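Local coordinates for acyl-coenzyme A oxidase 1 (Yarrowia lipolytica, PDB 5Y9D), which uses FAD and molecular oxygen to oxidise acyl-CoA to trans-2-enoyl-CoA, releasing hydrogen peroxide in peroxisomal fatty acid beta-oxidation, at residues 30-35 / 336-341. Residues are numbered along the deposited sequence; the frame is centred on the assembly and turned at random.
Sequences PVEMAK and VRRQFG. With FAD (flavin-adenine dinucleotide), chain D.
Val-336 meets helix 28-38 through CG1, which lies 4.2 Å from CE of Met-33; in this acyl-CoA oxidase fold it lies in the loop of the C-alpha1 domain between helices 306-334 and 355-391, which packs on the N-terminal helix with one flank and lines the FAD pocket with the other. With chi1 at -177° the Met-33 chain leaves on the side opposite the amide nitrogen, then bends at chi2 and chi3 to bring CE to the valine. The same CG1 is 4.3 Å from CB of Glu-32; the two segments together bury 187 Å². Arg-337 turns to the cofactor instead: NE (2.8 Å) and NH2 (2.9 Å) both donate to FAD O1A, gripping one pyrophosphate oxygen in a fork, with PA in the guanidinium plane. Its NH1 hydrogen-bonds Tyr-666 OH of the same chain and the carbonyl oxygen of Leu-171 of the second subunit, which probably helps to fix the group's rotation. Arg-338 reaches back to the helix, its chain extended from CG to NE; NH2 makes a 3.1 Å salt bridge with Glu-32 OE2, the oxygen lying in the guanidinium plane while the carboxylate is turned 79° from it. Lys-350 pairs with Glu-32 OE1, and Asp-28 and the Glu-348 carbonyl hold Arg-338 NE and NH1. Gln-339 lays its CG 3.6 Å from FAD O2A; cutting this side chain back to an alanine removes CG and is likely to open a gap beside the pyrophosphate and leave the neighbouring phosphate oxygens less closely packed. Phe-340 then meets the adenine, whose N7A lies at the edge of the phenyl ring, near its plane, 3.4 Å from CD2.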
loop_
_atom_site.group_PDB
_atom_site.type_symbol
_atom_site.label_atom_id
_atom_site.label_comp_id
_atom_site.label_asym_id
_atom_site.label_seq_id
_atom_site.Cartn_x
_atom_site.Cartn_y
_atom_site.Cartn_z
ATOM N N PRO A 30 -0.153 -12.176 -27.960
ATOM C CA PRO A 30 1.066 -11.724 -28.643
ATOM C C PRO A 30 0.757 -11.104 -29.985
ATOM O O PRO A 30 1.510 -10.240 -30.485
ATOM C CB PRO A 30 1.901 -12.990 -28.789
ATOM C CG PRO A 30 0.932 -14.105 -28.665
ATOM C CD PRO A 30 -0.192 -13.634 -27.787
ATOM N N VAL A 31 -0.363 -11.518 -30.556
ATOM C CA VAL A 31 -0.797 -10.937 -31.813
ATOM C C VAL A 31 -1.176 -9.498 -31.549
ATOM O O VAL A 31 -0.758 -8.611 -32.280
ATOM C CB VAL A 31 -1.941 -11.761 -32.461
ATOM C CG1 VAL A 31 -2.495 -11.049 -33.679
ATOM C CG2 VAL A 31 -1.431 -13.162 -32.819
ATOM N N GLU A 32 -1.913 -9.266 -30.468
ATOM C CA GLU A 32 -2.250 -7.894 -30.061
ATOM C C GLU A 32 -1.063 -7.037 -29.709
ATOM O O GLU A 32 -1.031 -5.870 -30.067
ATOM C CB GLU A 32 -3.234 -7.882 -28.898
ATOM C CG GLU A 32 -4.660 -8.219 -29.333
ATOM C CD GLU A 32 -5.195 -7.272 -30.399
ATOM O OE1 GLU A 32 -4.929 -6.037 -30.322
ATOM O OE2 GLU A 32 -5.879 -7.769 -31.326
ATOM N N MET A 33 -0.090 -7.604 -29.007
ATOM C CA MET A 33 1.098 -6.845 -28.637
ATOM C C MET A 33 1.922 -6.434 -29.852
ATOM O O MET A 33 2.479 -5.352 -29.875
ATOM C CB MET A 33 1.951 -7.617 -27.631
ATOM C CG MET A 33 3.197 -6.861 -27.136
ATOM S SD MET A 33 2.903 -5.438 -26.044
ATOM C CE MET A 33 2.223 -6.275 -24.613
ATOM N N ALA A 34 1.998 -7.281 -30.865
ATOM C CA ALA A 34 2.741 -6.958 -32.088
ATOM C C ALA A 34 2.060 -5.800 -32.825
ATOM O O ALA A 34 2.736 -4.931 -33.383
ATOM C CB ALA A 34 2.869 -8.190 -32.992
ATOM N N LYS A 35 0.736 -5.773 -32.779
ATOM C CA LYS A 35 -0.064 -4.700 -33.382
ATOM C C LYS A 35 0.176 -3.414 -32.635
ATOM O O LYS A 35 0.450 -2.368 -33.249
ATOM C CB LYS A 35 -1.569 -5.046 -33.359
ATOM C CG LYS A 35 -1.903 -6.303 -34.171
ATOM C CD LYS A 35 -3.248 -6.942 -33.818
ATOM C CE LYS A 35 -4.419 -6.273 -34.535
ATOM N NZ LYS A 35 -4.363 -6.511 -36.007
ATOM N N VAL A 336 -3.289 -6.230 -23.560
ATOM C CA VAL A 336 -3.665 -7.568 -24.010
ATOM C C VAL A 336 -4.889 -8.153 -23.294
ATOM O O VAL A 336 -5.600 -8.952 -23.858
ATOM C CB VAL A 336 -2.476 -8.552 -23.960
ATOM C CG1 VAL A 336 -1.450 -8.172 -25.010
ATOM C CG2 VAL A 336 -1.842 -8.639 -22.575
ATOM N N ARG A 337 -5.152 -7.717 -22.071
ATOM C CA ARG A 337 -6.286 -8.219 -21.314
ATOM C C ARG A 337 -7.589 -7.662 -21.887
ATOM O O ARG A 337 -7.663 -6.478 -22.254
ATOM C CB ARG A 337 -6.100 -7.844 -19.846
ATOM C CG ARG A 337 -7.221 -8.226 -18.951
ATOM C CD ARG A 337 -7.500 -9.696 -18.986
ATOM N NE ARG A 337 -8.339 -10.047 -17.849
ATOM C CZ ARG A 337 -8.460 -11.272 -17.372
ATOM N NH1 ARG A 337 -7.798 -12.254 -17.930
ATOM N NH2 ARG A 337 -9.225 -11.502 -16.310
ATOM N N ARG A 338 -8.574 -8.532 -22.031
ATOM C CA ARG A 338 -9.878 -8.129 -22.495
ATOM C C ARG A 338 -10.932 -8.495 -21.468
ATOM O O ARG A 338 -10.987 -9.603 -20.999
ATOM C CB ARG A 338 -10.209 -8.787 -23.830
ATOM C CG ARG A 338 -9.304 -8.446 -24.998
ATOM C CD ARG A 338 -9.636 -9.373 -26.148
ATOM N NE ARG A 338 -8.802 -9.224 -27.325
ATOM C CZ ARG A 338 -8.927 -8.247 -28.203
ATOM N NH1 ARG A 338 -9.832 -7.315 -28.027
ATOM N NH2 ARG A 338 -8.139 -8.191 -29.246
ATOM N N GLN A 339 -11.755 -7.537 -21.091
ATOM C CA GLN A 339 -12.920 -7.820 -20.281
ATOM C C GLN A 339 -14.104 -6.979 -20.733
ATOM O O GLN A 339 -14.005 -5.772 -20.779
ATOM C CB GLN A 339 -12.593 -7.611 -18.805
ATOM C CG GLN A 339 -13.280 -8.567 -17.862
ATOM C CD GLN A 339 -12.808 -9.996 -17.947
ATOM O OE1 GLN A 339 -12.041 -10.371 -18.806
ATOM N NE2 GLN A 339 -13.291 -10.802 -17.047
ATOM N N PHE A 340 -15.217 -7.627 -21.095
ATOM C CA PHE A 340 -16.533 -7.001 -21.347
ATOM C C PHE A 340 -16.894 -6.433 -22.721
ATOM O O PHE A 340 -17.992 -5.968 -22.913
ATOM C CB PHE A 340 -16.811 -5.906 -20.323
ATOM C CG PHE A 340 -17.054 -6.413 -18.947
ATOM C CD1 PHE A 340 -18.218 -7.058 -18.639
ATOM C CD2 PHE A 340 -16.112 -6.236 -17.965
ATOM C CE1 PHE A 340 -18.437 -7.527 -17.377
ATOM C CE2 PHE A 340 -16.324 -6.704 -16.703
ATOM C CZ PHE A 340 -17.491 -7.352 -16.411
ATOM N N GLY A 341 -16.009 -6.492 -23.685
ATOM C CA GLY A 341 -16.241 -5.851 -24.970
ATOM C C GLY A 341 -17.135 -6.473 -26.040
ATOM O O GLY A 341 -17.641 -7.563 -25.880
HETATM P PA FAD D . -10.565 -8.291 -14.666
HETATM O O1A FAD D . -9.909 -8.739 -15.908
HETATM O O2A FAD D . -12.017 -8.360 -14.516
HETATM O O5B FAD D . -10.096 -6.810 -14.461
HETATM C C5B FAD D . -8.832 -6.367 -14.909
HETATM C C4B FAD D . -8.702 -4.876 -14.691
HETATM O O4B FAD D . -9.377 -4.178 -15.728
HETATM C C3B FAD D . -9.324 -4.456 -13.377
HETATM O O3B FAD D . -8.460 -3.543 -12.728
HETATM C C2B FAD D . -10.611 -3.774 -13.761
HETATM O O2B FAD D . -10.882 -2.626 -12.972
HETATM C C1B FAD D . -10.415 -3.368 -15.201
HETATM N N9A FAD D . -11.705 -3.543 -15.892
HETATM C C8A FAD D . -12.347 -4.688 -16.105
HETATM N N7A FAD D . -13.505 -4.468 -16.746
HETATM C C5A FAD D . -13.623 -3.152 -16.941
HETATM C C6A FAD D . -14.600 -2.224 -17.551
HETATM N N6A FAD D . -15.727 -2.672 -18.109
HETATM N N1A FAD D . -14.337 -0.917 -17.538
HETATM C C2A FAD D . -13.224 -0.450 -16.994
HETATM N N3A FAD D . -12.304 -1.223 -16.431
HETATM C C4A FAD D . -12.433 -2.553 -16.370
HETATM N N1 FAD D . -12.649 -16.860 -8.043
HETATM C C2 FAD D . -13.437 -17.907 -7.815
HETATM O O2 FAD D . -14.300 -18.176 -8.639
HETATM N N3 FAD D . -13.324 -18.673 -6.749
HETATM C C4 FAD D . -12.420 -18.435 -5.827
HETATM O O4 FAD D . -12.346 -19.167 -4.852
HETATM C C4X FAD D . -11.512 -17.301 -5.989
HETATM N N5 FAD D . -10.578 -17.007 -5.087
HETATM C C5X FAD D . -9.767 -15.967 -5.275
HETATM C C6 FAD D . -8.809 -15.710 -4.331
HETATM C C7 FAD D . -7.962 -14.653 -4.496
HETATM C C7M FAD D . -6.925 -14.373 -3.457
HETATM C C8 FAD D . -8.083 -13.798 -5.691
HETATM C C8M FAD D . -7.149 -12.644 -5.863
HETATM C C9 FAD D . -9.048 -14.049 -6.642
HETATM C C9A FAD D . -9.892 -15.115 -6.473
HETATM N N10 FAD D . -10.876 -15.398 -7.419
HETATM C C10 FAD D . -11.689 -16.500 -7.194
HETATM C "C1'" FAD D . -11.028 -14.596 -8.625
HETATM C "C2'" FAD D . -11.432 -13.174 -8.331
HETATM O "O2'" FAD D . -12.830 -13.185 -8.168
HETATM C "C3'" FAD D . -11.074 -12.297 -9.513
HETATM O "O3'" FAD D . -9.768 -11.807 -9.305
HETATM C "C4'" FAD D . -12.007 -11.110 -9.695
HETATM O "O4'" FAD D . -13.356 -11.508 -9.485
HETATM C "C5'" FAD D . -11.936 -10.563 -11.101
HETATM O "O5'" FAD D . -10.603 -10.245 -11.422
HETATM P P FAD D . -10.089 -10.427 -12.876
HETATM O O1P FAD D . -8.779 -11.051 -12.793
HETATM O O2P FAD D . -11.151 -11.055 -13.659
HETATM O O3P FAD D . -9.886 -8.958 -13.395
#